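Local coordinates for putative sugar ABC transporter, substrate-binding protein (Clostridium phytofermentans, PDB 4WZZ), which probably serves as the sugar-capturing component of an ABC transporter and holds L-rhamnose in the cleft between its two lobes, at residues 54-59 against 111-116; 78-83 against 305-310; 117-122 against 189-194; 178-183 against 213-218; 241-246 against 269-274. All blocks are in the same frame, centred on the assembly; numbering follows the deposited sequence.

Contact 1. Residues 54-59 against 111-116; sequences TATYAI and GVDCIA
T56 O takes N-H groups from two consecutive residues of the partner segment: D113 N donates to T56 O at 2.9 Å, and C114 N adds a weak, more bent bond. D113 grips the same residue a second time, because its carboxylate OD2 accepts from T56 N at 2.8 Å through the anti lone pair, along a nearly straight path (163°). An acid suits this place: with CG beside its own backbone N (chi1 -60°), D113 presents a carboxylate oxygen to a strand N-H just before the regular ladder begins. That ladder is parallel, and carries on as A58 N donates to C114 O and A116 N to A58 O. On one face of the sheet, C114 CB rests 3.5 Å from Y57 CD2, and its sulfur makes an oblique sulfur-aromatic contact, SG lying 5.1 Å from the centroid of the Y57 ring. On the other face, the small A58 methyl, CB, lies 4.2 Å from V112 CG1. Near the start of the strand the T56 and V112 side chains cross at about a right angle, CG2 against CG1. Y57 OH is hydrogen-bonded to T53 OG1. G111 ends helix 97-110 in a Schellman motif and turns the chain into strand 114-117. Helix 97-110 covers the A58 face through A107, helices 67-82 and 299-315 pack on the Y57 face, and strand 86-90 pairs with the far edge of strand 56-60.

Contact 2. Residues 78-83 against 305-310; sequences QVIEAN and LAAYAS
I80 and A307 have the nearest CA atoms across segments 78-83 and 305-310, whose helical parts run at 42° to each other with axes 8.7 Å apart. The CA atoms of I80 and A307 are 5.9 Å apart, a closeness that suits alanine, whose single methyl occupies little space between the backbones. That methyl is met from two residues: V79 CG1 lies 3.6 Å from A307 CB, and I80 CD1 also reaches it. V79 has CG1 anti to its backbone N (chi1 166°), which sets this branch over one face of the Y308 ring in a CH-pi contact, CG1 standing 3.6 Å from the ring centroid and 17° off the normal. Its other branch, CG2, lies near the hydroxyl end, 3.8 Å from Y308 CZ. The branched valine thus spreads over both the flat ring and the small methyl. At the helix end, N83 turns its amide back on its own helix: ND2 donates to V79 O at 2.9 Å, and N83 N reaches that oxygen from the opposite face of its plane. One water accepts from N83 ND2 and is hydrogen-bonded to Y308 OH, giving the tyrosine a polar link across a largely apolar interface. Y51 adds an edge-to-face contact to Y308. Helices 67-82 and 299-315 both pack on Y57 of strand 56-60, the layered helix-on-sheet arrangement of the alpha/beta lobes of periplasmic sugar-binding proteins.

Contact 3. Residues 117-122 against 189-194; sequences IAANDT and TATNQN. With RAM (alpha-L-rhamnopyranose), chain B.
T191, T189 and T122 carry most of this contact, three threonines that each offer a hydroxyl and a methyl. T189 puts OG1 between its backbone N and carbonyl carbon (chi1 53°), from where it donates to N120 O at 2.7 Å, almost in line with the C=O bond. Its CG2 lies 3.5 Å from D121 OD2; the other oxygen of that carboxylate is bonded to backbone N-H groups of its own loop, including that of A124. T191, in the first turn of the helix, right after A190 at the N-cap position, crosses T122 at about a right angle: their OG1 atoms are 2.9 Å apart and their CG2 methyls 3.8 Å. T191 OG1 is also bonded to A145 O. One water accepts from T122 N and donates to T189 O, and a second links T122 OG1 to N194 ND2. The next helical residues face the sugar, N192 ND2 donating to rhamnose O3 at 2.9 Å and Q193 NE2 to O2 at 3.0 Å, while K62 bonds to N192 OD1. Hydroxyls and waters, with little apolar interlocking, join the two lobes here, which is consistent with a cleft that closes over its ligand and can part again.

Contact 4. Residues 178-183 against 213-218; sequences SGDWAV and NLIGVY
Backbone bonds come first: N213 N donates to G179 O, W181 N to N213 O at 2.9 Å, and I215 N to W181 O at 2.8 Å in an almost straight bond. The parallel register then slips by one residue, a beta bulge at I215 and G216, and pairing resumes with V183 N on G216 O at 3.1 Å and Y218 N on V183 O. G216 has a phi of 152°, backbone geometry that suits a residue without a CB. The one polar side-chain pair is D180 and N213, lying side by side and pointing the same way; N213 ND2 donates to D180 OD1 at 3.2 Å, from above the carboxylate plane. Apolar contacts occupy both faces of the sheet. On one, W181 CG sits between its own backbone N and carbonyl carbon (chi1 64°), and the indole lies against L214, whose CD1 stands over the six-membered ring, 3.6 Å from its centroid and 3° off the normal, a CH-pi contact. L214 CD1 also touches V183 CG2, and V183 runs beside V217. On the other face, I215 CG1 meets the compact A182 methyl, CB, at 3.6 Å. Helix 160-174 covers W181, and helix 224-237 covers A182 and Y218, with strand 212-219 at the edge of the sheet. D180 OD2 also lies close to the carboxylate of D238; donation from N213 to the other oxygen, OD1, may partly offset the nearby negative charge, and one of the two acids may have a raised pKa.

Contact 5. Residues 241-246 against 269-274; sequences IKVICA and KLTGLG
Among the flat groups here, all peptide units, the K269 carbonyl is met in the carbonyl plane: I244 N donates to K269 O at 2.9 Å. At the far end the A246 carbonyl is approached differently, L273 N reaching A246 O at 3.0 Å from above the plane. Between them T271 N donates to I244 O and A246 N to T271 O, while K242 O accepts from K269 N where the pairing starts. These hydrogen bonds join the two parallel strands of a beta-alpha-beta unit, and helix 249-261 makes the crossover. On its side of the sheet L270 has CG anti to the backbone N (chi1 179°), and CD1 comes within 3.4 Å of I244 O and 3.9 Å of I244 CB; A256 and I252 of that helix pack on the same leucine. V243 and T271 lie on the other face, CG1 to CG2 4.3 Å, where helix 160-174 covers T271. T271 OG1 is bonded to Y293 O. G272 passes A246 closely, its CA 3.3 Å from A246 O; a CB here would run into that oxygen, so glycine fits. Just beyond, L273 leaves the strand and its apolar side chain touches the bound rhamnose.

In the fold
From the N terminus, contact 1 closes the first loop, joining strands 56-60 and 114-117 in the large mixed sheet. Contact 2 begins within that loop and so crosses it; it ends only at helix 299-315, after the chain has visited the second lobe and come back, and the span it encloses holds contacts 3, 4 and 5 entire. Contact 3 starts where contact 1 stops and ties the loop after strand 114-117 to helix 191-203, bridging the lobes beside the sugar. Contact 4 opens before contact 3 closes, so these two cross. Contact 5 follows in series, and a probable backbone hydrogen bond between A182 O and C245 N (2.9 Å) links it with contact 4 in the four-stranded parallel sheet.

Contact 1. Residues 54-59 against 111-116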
# COMPACT_ATOMS: atom_id res chain seq x y z
N THR A 54 10.72 -9.25 -24.36
CA THR A 54 11.60 -10.35 -23.97
C THR A 54 12.55 -9.94 -22.86
O THR A 54 13.52 -10.64 -22.57
CB THR A 54 12.41 -10.89 -25.16
OG1 THR A 54 13.26 -9.86 -25.65
CG2 THR A 54 11.47 -11.35 -26.29
N ALA A 55 12.24 -8.84 -22.19
CA ALA A 55 13.14 -8.27 -21.20
C ALA A 55 12.96 -8.94 -19.84
O ALA A 55 12.04 -9.75 -19.64
CB ALA A 55 12.90 -6.78 -21.09
N THR A 56 13.84 -8.58 -18.92
CA THR A 56 13.82 -9.14 -17.58
C THR A 56 13.47 -8.05 -16.56
O THR A 56 14.07 -6.99 -16.54
CB THR A 56 15.18 -9.76 -17.25
OG1 THR A 56 15.42 -10.86 -18.14
CG2 THR A 56 15.20 -10.27 -15.80
N TYR A 57 12.47 -8.34 -15.73
CA TYR A 57 11.90 -7.33 -14.85
C TYR A 57 11.99 -7.81 -13.42
O TYR A 57 11.47 -8.88 -13.11
CB TYR A 57 10.43 -7.12 -15.18
CG TYR A 57 10.18 -6.67 -16.59
CD1 TYR A 57 10.23 -7.56 -17.65
CD2 TYR A 57 9.86 -5.34 -16.85
CE1 TYR A 57 9.98 -7.15 -18.93
CE2 TYR A 57 9.62 -4.91 -18.13
CZ TYR A 57 9.67 -5.81 -19.17
OH TYR A 57 9.43 -5.35 -20.45
N ALA A 58 12.65 -7.04 -12.56
CA ALA A 58 12.73 -7.32 -11.12
C ALA A 58 11.68 -6.54 -10.36
O ALA A 58 11.61 -5.31 -10.47
CB ALA A 58 14.09 -6.92 -10.59
N ILE A 59 10.88 -7.24 -9.55
CA ILE A 59 10.02 -6.53 -8.62
C ILE A 59 10.55 -6.78 -7.22
O ILE A 59 10.82 -7.91 -6.84
CB ILE A 59 8.52 -6.94 -8.72
CG1 ILE A 59 7.71 -6.13 -7.70
CG2 ILE A 59 8.37 -8.46 -8.58
CD1 ILE A 59 6.21 -6.19 -7.90
N GLY A 111 21.71 -8.05 -14.02
CA GLY A 111 21.62 -7.40 -15.31
C GLY A 111 20.20 -7.30 -15.84
O GLY A 111 19.94 -7.44 -17.05
N VAL A 112 19.26 -7.08 -14.93
CA VAL A 112 17.86 -6.92 -15.31
C VAL A 112 17.67 -5.63 -16.12
O VAL A 112 18.51 -4.75 -16.08
CB VAL A 112 16.93 -6.88 -14.09
CG1 VAL A 112 17.12 -8.14 -13.24
CG2 VAL A 112 17.12 -5.59 -13.26
N ASP A 113 16.55 -5.56 -16.83
CA ASP A 113 16.24 -4.42 -17.68
C ASP A 113 15.38 -3.37 -16.97
O ASP A 113 15.38 -2.19 -17.35
CB ASP A 113 15.51 -4.93 -18.94
CG ASP A 113 16.36 -5.91 -19.73
OD1 ASP A 113 17.38 -5.46 -20.30
OD2 ASP A 113 16.01 -7.11 -19.81
N CYS A 114 14.65 -3.81 -15.95
CA CYS A 114 13.71 -2.95 -15.26
C CYS A 114 13.61 -3.37 -13.81
O CYS A 114 13.68 -4.56 -13.51
CB CYS A 114 12.35 -3.05 -15.95
SG CYS A 114 11.06 -2.05 -15.21
N ILE A 115 13.51 -2.39 -12.93
CA ILE A 115 13.24 -2.62 -11.51
C ILE A 115 11.95 -1.89 -11.13
O ILE A 115 11.80 -0.70 -11.42
CB ILE A 115 14.41 -2.12 -10.63
CG1 ILE A 115 15.63 -3.01 -10.84
CG2 ILE A 115 14.03 -2.09 -9.13
CD1 ILE A 115 16.85 -2.51 -10.13
N ALA A 116 11.03 -2.61 -10.51
CA ALA A 116 9.82 -2.03 -9.96
C ALA A 116 9.93 -2.19 -8.46
O ALA A 116 10.08 -3.30 -7.98
CB ALA A 116 8.58 -2.75 -10.48

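Contact 2. Residues 78-83 against 305-310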
# COMPACT_ATOMS: atom_id res chain seq x y z
N GLN A 78 2.59 -12.24 -13.36
CA GLN A 78 1.63 -12.81 -14.29
C GLN A 78 1.64 -12.06 -15.62
O GLN A 78 1.71 -12.66 -16.70
CB GLN A 78 0.24 -12.81 -13.67
CG GLN A 78 -0.75 -13.68 -14.39
CD GLN A 78 -1.42 -12.94 -15.53
OE1 GLN A 78 -1.42 -13.40 -16.68
NE2 GLN A 78 -1.98 -11.79 -15.21
N VAL A 79 1.61 -10.73 -15.54
CA VAL A 79 1.57 -9.91 -16.76
C VAL A 79 2.90 -9.92 -17.50
O VAL A 79 2.94 -10.03 -18.73
CB VAL A 79 1.11 -8.45 -16.44
CG1 VAL A 79 1.39 -7.51 -17.60
CG2 VAL A 79 -0.38 -8.44 -16.11
N ILE A 80 4.00 -9.83 -16.76
CA ILE A 80 5.31 -9.86 -17.37
C ILE A 80 5.51 -11.14 -18.19
O ILE A 80 5.93 -11.11 -19.36
CB ILE A 80 6.40 -9.75 -16.30
CG1 ILE A 80 6.38 -8.37 -15.65
CG2 ILE A 80 7.76 -10.05 -16.90
CD1 ILE A 80 6.58 -7.23 -16.61
N GLU A 81 5.22 -12.27 -17.56
CA GLU A 81 5.38 -13.58 -18.17
C GLU A 81 4.40 -13.82 -19.32
O GLU A 81 4.75 -14.41 -20.33
CB GLU A 81 5.23 -14.68 -17.11
CG GLU A 81 6.45 -14.77 -16.19
CD GLU A 81 6.38 -15.92 -15.19
OE1 GLU A 81 5.27 -16.48 -14.97
OE2 GLU A 81 7.43 -16.25 -14.61
N ALA A 82 3.17 -13.37 -19.16
CA ALA A 82 2.16 -13.55 -20.20
C ALA A 82 2.62 -12.90 -21.49
O ALA A 82 2.27 -13.35 -22.58
CB ALA A 82 0.84 -12.95 -19.76
N ASN A 83 3.40 -11.84 -21.36
CA ASN A 83 3.82 -11.08 -22.53
C ASN A 83 5.25 -11.38 -22.98
O ASN A 83 5.78 -10.70 -23.85
CB ASN A 83 3.62 -9.60 -22.27
CG ASN A 83 2.16 -9.23 -22.26
OD1 ASN A 83 1.55 -9.11 -23.32
ND2 ASN A 83 1.58 -9.09 -21.07
N LEU A 305 -0.83 -3.57 -13.26
CA LEU A 305 -0.68 -2.26 -13.90
C LEU A 305 0.78 -1.84 -13.88
O LEU A 305 1.29 -1.28 -14.85
CB LEU A 305 -1.53 -1.22 -13.17
CG LEU A 305 -1.39 0.21 -13.68
CD1 LEU A 305 -1.77 0.29 -15.15
CD2 LEU A 305 -2.24 1.14 -12.85
N ALA A 306 1.45 -2.10 -12.77
CA ALA A 306 2.87 -1.81 -12.67
C ALA A 306 3.66 -2.58 -13.72
O ALA A 306 4.64 -2.06 -14.27
CB ALA A 306 3.39 -2.11 -11.27
N ALA A 307 3.22 -3.81 -14.00
CA ALA A 307 3.87 -4.60 -15.05
C ALA A 307 3.61 -3.99 -16.43
O ALA A 307 4.53 -3.86 -17.23
CB ALA A 307 3.41 -6.07 -15.01
N TYR A 308 2.37 -3.61 -16.72
CA TYR A 308 2.09 -2.99 -18.02
C TYR A 308 2.91 -1.72 -18.20
O TYR A 308 3.45 -1.45 -19.29
CB TYR A 308 0.60 -2.69 -18.18
CG TYR A 308 -0.25 -3.92 -18.40
CD1 TYR A 308 -0.04 -4.74 -19.50
CD2 TYR A 308 -1.27 -4.26 -17.51
CE1 TYR A 308 -0.81 -5.86 -19.71
CE2 TYR A 308 -2.05 -5.37 -17.72
CZ TYR A 308 -1.82 -6.17 -18.82
OH TYR A 308 -2.58 -7.30 -19.04
N ALA A 309 3.03 -0.93 -17.13
CA ALA A 309 3.77 0.32 -17.19
C ALA A 309 5.27 0.05 -17.33
O ALA A 309 5.97 0.76 -18.07
CB ALA A 309 3.49 1.18 -15.94
N SER A 310 5.75 -0.99 -16.67
CA SER A 310 7.14 -1.39 -16.79
C SER A 310 7.47 -1.77 -18.24
O SER A 310 8.49 -1.37 -18.79
CB SER A 310 7.42 -2.61 -15.91
OG SER A 310 7.26 -2.27 -14.54
O HOH W 1 -1.38 -9.25 -20.55

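Contact 3. Residues 117-122 against 189-194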
# COMPACT_ATOMS: atom_id res chain seq x y z
N ILE A 117 9.87 -1.09 -7.72
CA ILE A 117 10.13 -1.16 -6.29
C ILE A 117 9.08 -0.46 -5.42
O ILE A 117 8.61 0.63 -5.73
CB ILE A 117 11.53 -0.64 -5.98
CG1 ILE A 117 11.84 -0.82 -4.50
CG2 ILE A 117 11.71 0.80 -6.46
CD1 ILE A 117 13.33 -0.92 -4.20
N ALA A 118 8.71 -1.14 -4.33
CA ALA A 118 7.83 -0.61 -3.30
C ALA A 118 8.72 -0.19 -2.14
O ALA A 118 9.23 -1.04 -1.40
CB ALA A 118 6.84 -1.65 -2.85
N ALA A 119 8.93 1.12 -2.02
CA ALA A 119 10.00 1.65 -1.18
C ALA A 119 9.76 1.55 0.30
O ALA A 119 8.68 1.90 0.79
CB ALA A 119 10.26 3.13 -1.55
N ASN A 120 10.79 1.11 1.02
CA ASN A 120 10.75 1.10 2.48
C ASN A 120 11.24 2.41 3.08
O ASN A 120 11.13 2.63 4.29
CB ASN A 120 11.59 -0.05 3.02
CG ASN A 120 10.94 -1.40 2.79
OD1 ASN A 120 9.72 -1.50 2.72
ND2 ASN A 120 11.75 -2.43 2.66
N ASP A 121 11.76 3.28 2.23
CA ASP A 121 12.22 4.60 2.65
C ASP A 121 12.22 5.46 1.39
O ASP A 121 12.55 4.97 0.30
CB ASP A 121 13.62 4.52 3.25
CG ASP A 121 14.11 5.86 3.84
OD1 ASP A 121 14.48 6.77 3.06
OD2 ASP A 121 14.14 5.98 5.08
N THR A 122 11.84 6.72 1.54
CA THR A 122 11.60 7.55 0.39
C THR A 122 12.91 7.96 -0.28
O THR A 122 12.98 8.11 -1.51
CB THR A 122 10.82 8.80 0.81
OG1 THR A 122 9.84 8.42 1.80
CG2 THR A 122 10.13 9.41 -0.39
N THR A 189 9.44 4.67 8.26
CA THR A 189 10.02 5.23 7.06
C THR A 189 9.22 4.96 5.79
O THR A 189 9.57 5.48 4.72
CB THR A 189 11.43 4.65 6.85
OG1 THR A 189 11.35 3.23 6.88
CG2 THR A 189 12.37 5.13 7.95
N ALA A 190 8.14 4.18 5.89
CA ALA A 190 7.40 3.76 4.71
C ALA A 190 6.71 4.95 4.07
O ALA A 190 5.90 5.64 4.69
CB ALA A 190 6.37 2.71 5.07
N THR A 191 7.03 5.19 2.82
CA THR A 191 6.48 6.34 2.12
C THR A 191 4.98 6.35 2.09
O THR A 191 4.36 7.39 2.31
CB THR A 191 7.02 6.39 0.67
OG1 THR A 191 8.43 6.14 0.72
CG2 THR A 191 6.72 7.74 0.03
N ASN A 192 4.37 5.20 1.77
CA ASN A 192 2.92 5.20 1.63
C ASN A 192 2.19 5.47 2.94
O ASN A 192 1.33 6.35 2.99
CB ASN A 192 2.37 3.93 0.92
CG ASN A 192 2.81 2.63 1.53
OD1 ASN A 192 3.62 2.57 2.45
ND2 ASN A 192 2.27 1.53 0.99
N GLN A 193 2.51 4.75 4.00
CA GLN A 193 1.82 5.05 5.27
C GLN A 193 2.07 6.48 5.67
O GLN A 193 1.19 7.17 6.13
CB GLN A 193 2.22 4.12 6.40
CG GLN A 193 1.46 2.80 6.39
CD GLN A 193 2.12 1.72 5.55
OE1 GLN A 193 3.31 1.77 5.24
NE2 GLN A 193 1.35 0.68 5.24
N ASN A 194 3.30 6.96 5.49
CA ASN A 194 3.56 8.33 5.90
C ASN A 194 2.72 9.34 5.10
O ASN A 194 2.25 10.35 5.66
CB ASN A 194 5.05 8.63 5.80
CG ASN A 194 5.85 7.98 6.91
OD1 ASN A 194 5.30 7.53 7.92
ND2 ASN A 194 7.17 7.94 6.74
C1 RAM B . 0.93 -3.44 3.82
C2 RAM B . 2.10 -2.75 3.14
C3 RAM B . 1.69 -2.08 1.83
C4 RAM B . 0.43 -1.24 2.01
C5 RAM B . -0.66 -2.07 2.68
C6 RAM B . -1.90 -1.24 2.97
O1 RAM B . 0.59 -4.57 3.10
O2 RAM B . 2.59 -1.82 4.05
O3 RAM B . 2.81 -1.30 1.39
O4 RAM B . -0.01 -0.76 0.75
O5 RAM B . -0.21 -2.61 3.89
O HOH W 2 8.16 9.40 4.09
O HOH W 3 11.11 7.63 4.35

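Contact 4. Residues 178-183 against 213-218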
# COMPACT_ATOMS: atom_id res chain seq x y z
N SER A 178 -17.01 11.49 18.02
CA SER A 178 -16.07 12.10 18.98
C SER A 178 -15.23 11.02 19.62
O SER A 178 -15.58 9.84 19.60
CB SER A 178 -16.82 12.82 20.08
OG SER A 178 -17.61 11.91 20.81
N GLY A 179 -14.13 11.44 20.22
CA GLY A 179 -13.31 10.52 20.99
C GLY A 179 -11.89 10.39 20.52
O GLY A 179 -11.50 10.95 19.48
N ASP A 180 -11.13 9.62 21.28
CA ASP A 180 -9.72 9.42 21.00
C ASP A 180 -9.53 8.31 19.99
O ASP A 180 -10.28 7.32 19.96
CB ASP A 180 -8.99 9.03 22.28
CG ASP A 180 -8.95 10.13 23.31
OD1 ASP A 180 -9.03 11.33 22.97
OD2 ASP A 180 -8.82 9.78 24.49
N TRP A 181 -8.52 8.47 19.13
CA TRP A 181 -8.18 7.42 18.20
C TRP A 181 -6.67 7.43 18.01
O TRP A 181 -5.97 8.36 18.41
CB TRP A 181 -8.93 7.58 16.88
CG TRP A 181 -8.60 8.82 16.09
CD1 TRP A 181 -9.01 10.09 16.36
CD2 TRP A 181 -7.80 8.88 14.92
NE1 TRP A 181 -8.51 10.95 15.40
CE2 TRP A 181 -7.78 10.23 14.50
CE3 TRP A 181 -7.12 7.93 14.16
CZ2 TRP A 181 -7.07 10.64 13.37
CZ3 TRP A 181 -6.45 8.33 13.04
CH2 TRP A 181 -6.42 9.69 12.66
N ALA A 182 -6.16 6.34 17.46
CA ALA A 182 -4.73 6.18 17.25
C ALA A 182 -4.45 5.54 15.90
O ALA A 182 -5.30 4.84 15.35
CB ALA A 182 -4.11 5.33 18.36
N VAL A 183 -3.26 5.80 15.36
CA VAL A 183 -2.80 5.13 14.16
C VAL A 183 -1.81 4.04 14.52
O VAL A 183 -0.85 4.27 15.27
CB VAL A 183 -2.09 6.09 13.22
CG1 VAL A 183 -1.45 5.33 12.06
CG2 VAL A 183 -3.07 7.19 12.75
N ASN A 213 -9.85 13.15 18.64
CA ASN A 213 -8.50 13.46 19.10
C ASN A 213 -7.55 12.34 18.73
O ASN A 213 -7.68 11.22 19.21
CB ASN A 213 -8.49 13.69 20.60
CG ASN A 213 -7.10 14.02 21.13
OD1 ASN A 213 -6.48 15.01 20.72
ND2 ASN A 213 -6.61 13.19 22.03
N LEU A 214 -6.59 12.65 17.86
CA LEU A 214 -5.55 11.70 17.48
C LEU A 214 -4.49 11.66 18.57
O LEU A 214 -3.82 12.67 18.84
CB LEU A 214 -4.92 12.12 16.15
CG LEU A 214 -3.73 11.26 15.71
CD1 LEU A 214 -4.05 9.75 15.65
CD2 LEU A 214 -3.22 11.74 14.37
N ILE A 215 -4.35 10.51 19.24
CA ILE A 215 -3.41 10.41 20.35
C ILE A 215 -1.98 10.22 19.89
O ILE A 215 -1.05 10.54 20.62
CB ILE A 215 -3.79 9.30 21.35
CG1 ILE A 215 -3.58 7.92 20.77
CG2 ILE A 215 -5.22 9.49 21.81
CD1 ILE A 215 -3.95 6.81 21.74
N GLY A 216 -1.80 9.69 18.69
CA GLY A 216 -0.48 9.52 18.14
C GLY A 216 -0.37 8.38 17.17
O GLY A 216 -1.36 7.69 16.89
N VAL A 217 0.84 8.21 16.67
CA VAL A 217 1.16 7.20 15.67
C VAL A 217 2.13 6.19 16.25
O VAL A 217 3.20 6.55 16.80
CB VAL A 217 1.82 7.83 14.42
CG1 VAL A 217 2.10 6.74 13.38
CG2 VAL A 217 0.92 8.93 13.85
N TYR A 218 1.75 4.92 16.13
CA TYR A 218 2.55 3.78 16.58
C TYR A 218 3.02 2.97 15.38
O TYR A 218 2.35 2.94 14.37
CB TYR A 218 1.73 2.89 17.51
CG TYR A 218 1.31 3.55 18.82
CD1 TYR A 218 0.37 4.57 18.83
CD2 TYR A 218 1.86 3.14 20.03
CE1 TYR A 218 -0.02 5.17 20.02
CE2 TYR A 218 1.48 3.74 21.22
CZ TYR A 218 0.56 4.76 21.21
OH TYR A 218 0.19 5.34 22.40

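Contact 5. Residues 241-246 against 269-274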
# COMPACT_ATOMS: atom_id res chain seq x y z
N ILE A 241 -9.65 4.66 24.35
CA ILE A 241 -9.61 4.84 22.90
C ILE A 241 -10.86 4.27 22.24
O ILE A 241 -11.38 3.22 22.64
CB ILE A 241 -8.32 4.20 22.33
CG1 ILE A 241 -8.17 4.55 20.86
CG2 ILE A 241 -8.34 2.69 22.48
CD1 ILE A 241 -6.83 4.15 20.31
N LYS A 242 -11.37 4.98 21.24
CA LYS A 242 -12.59 4.55 20.56
C LYS A 242 -12.30 3.79 19.27
O LYS A 242 -13.04 2.88 18.91
CB LYS A 242 -13.47 5.76 20.26
CG LYS A 242 -13.98 6.45 21.51
CD LYS A 242 -14.87 5.52 22.31
CE LYS A 242 -14.97 5.95 23.79
NZ LYS A 242 -15.90 5.09 24.58
N VAL A 243 -11.25 4.20 18.55
CA VAL A 243 -10.94 3.62 17.25
C VAL A 243 -9.43 3.52 17.07
O VAL A 243 -8.69 4.48 17.37
CB VAL A 243 -11.49 4.48 16.09
CG1 VAL A 243 -11.24 3.79 14.76
CG2 VAL A 243 -12.97 4.77 16.27
N ILE A 244 -9.00 2.37 16.56
CA ILE A 244 -7.65 2.19 16.04
C ILE A 244 -7.75 2.18 14.51
O ILE A 244 -8.56 1.47 13.94
CB ILE A 244 -6.99 0.90 16.55
CG1 ILE A 244 -6.77 0.97 18.07
CG2 ILE A 244 -5.65 0.66 15.86
CD1 ILE A 244 -6.37 -0.38 18.69
N CYS A 245 -6.96 3.03 13.88
CA CYS A 245 -6.87 3.09 12.43
C CYS A 245 -5.53 2.50 12.05
O CYS A 245 -4.48 3.03 12.43
CB CYS A 245 -7.00 4.53 11.94
SG CYS A 245 -6.82 4.58 10.13
N ALA A 246 -5.56 1.38 11.33
CA ALA A 246 -4.35 0.64 10.96
C ALA A 246 -4.20 0.61 9.42
O ALA A 246 -4.72 -0.31 8.74
CB ALA A 246 -4.43 -0.80 11.53
N LYS A 269 -13.15 -0.07 18.38
CA LYS A 269 -13.38 -0.44 17.02
C LYS A 269 -12.12 -0.21 16.19
O LYS A 269 -11.16 0.47 16.61
CB LYS A 269 -14.56 0.34 16.44
CG LYS A 269 -15.91 0.06 17.12
CD LYS A 269 -16.27 -1.43 17.04
CE LYS A 269 -17.66 -1.72 17.47
NZ LYS A 269 -17.95 -3.16 17.30
N LEU A 270 -12.12 -0.84 15.03
CA LEU A 270 -10.93 -0.94 14.20
C LEU A 270 -11.31 -0.63 12.75
O LEU A 270 -12.31 -1.12 12.26
CB LEU A 270 -10.39 -2.36 14.28
CG LEU A 270 -9.14 -2.71 13.47
CD1 LEU A 270 -7.96 -1.87 13.91
CD2 LEU A 270 -8.85 -4.19 13.60
N THR A 271 -10.50 0.18 12.10
CA THR A 271 -10.58 0.33 10.65
C THR A 271 -9.17 0.51 10.10
O THR A 271 -8.18 0.42 10.84
CB THR A 271 -11.54 1.46 10.23
OG1 THR A 271 -11.81 1.38 8.82
CG2 THR A 271 -10.97 2.83 10.55
N GLY A 272 -9.08 0.70 8.80
CA GLY A 272 -7.79 0.77 8.14
C GLY A 272 -7.79 0.19 6.75
O GLY A 272 -8.79 0.24 6.04
N LEU A 273 -6.63 -0.36 6.39
CA LEU A 273 -6.36 -0.89 5.05
C LEU A 273 -6.00 -2.36 5.20
O LEU A 273 -4.93 -2.69 5.67
CB LEU A 273 -5.21 -0.09 4.40
CG LEU A 273 -5.50 1.42 4.29
CD1 LEU A 273 -4.29 2.14 3.72
CD2 LEU A 273 -6.79 1.71 3.48
N GLY A 274 -6.90 -3.25 4.81
CA GLY A 274 -6.70 -4.66 5.05
C GLY A 274 -7.10 -5.57 3.89
O GLY A 274 -7.83 -5.18 2.98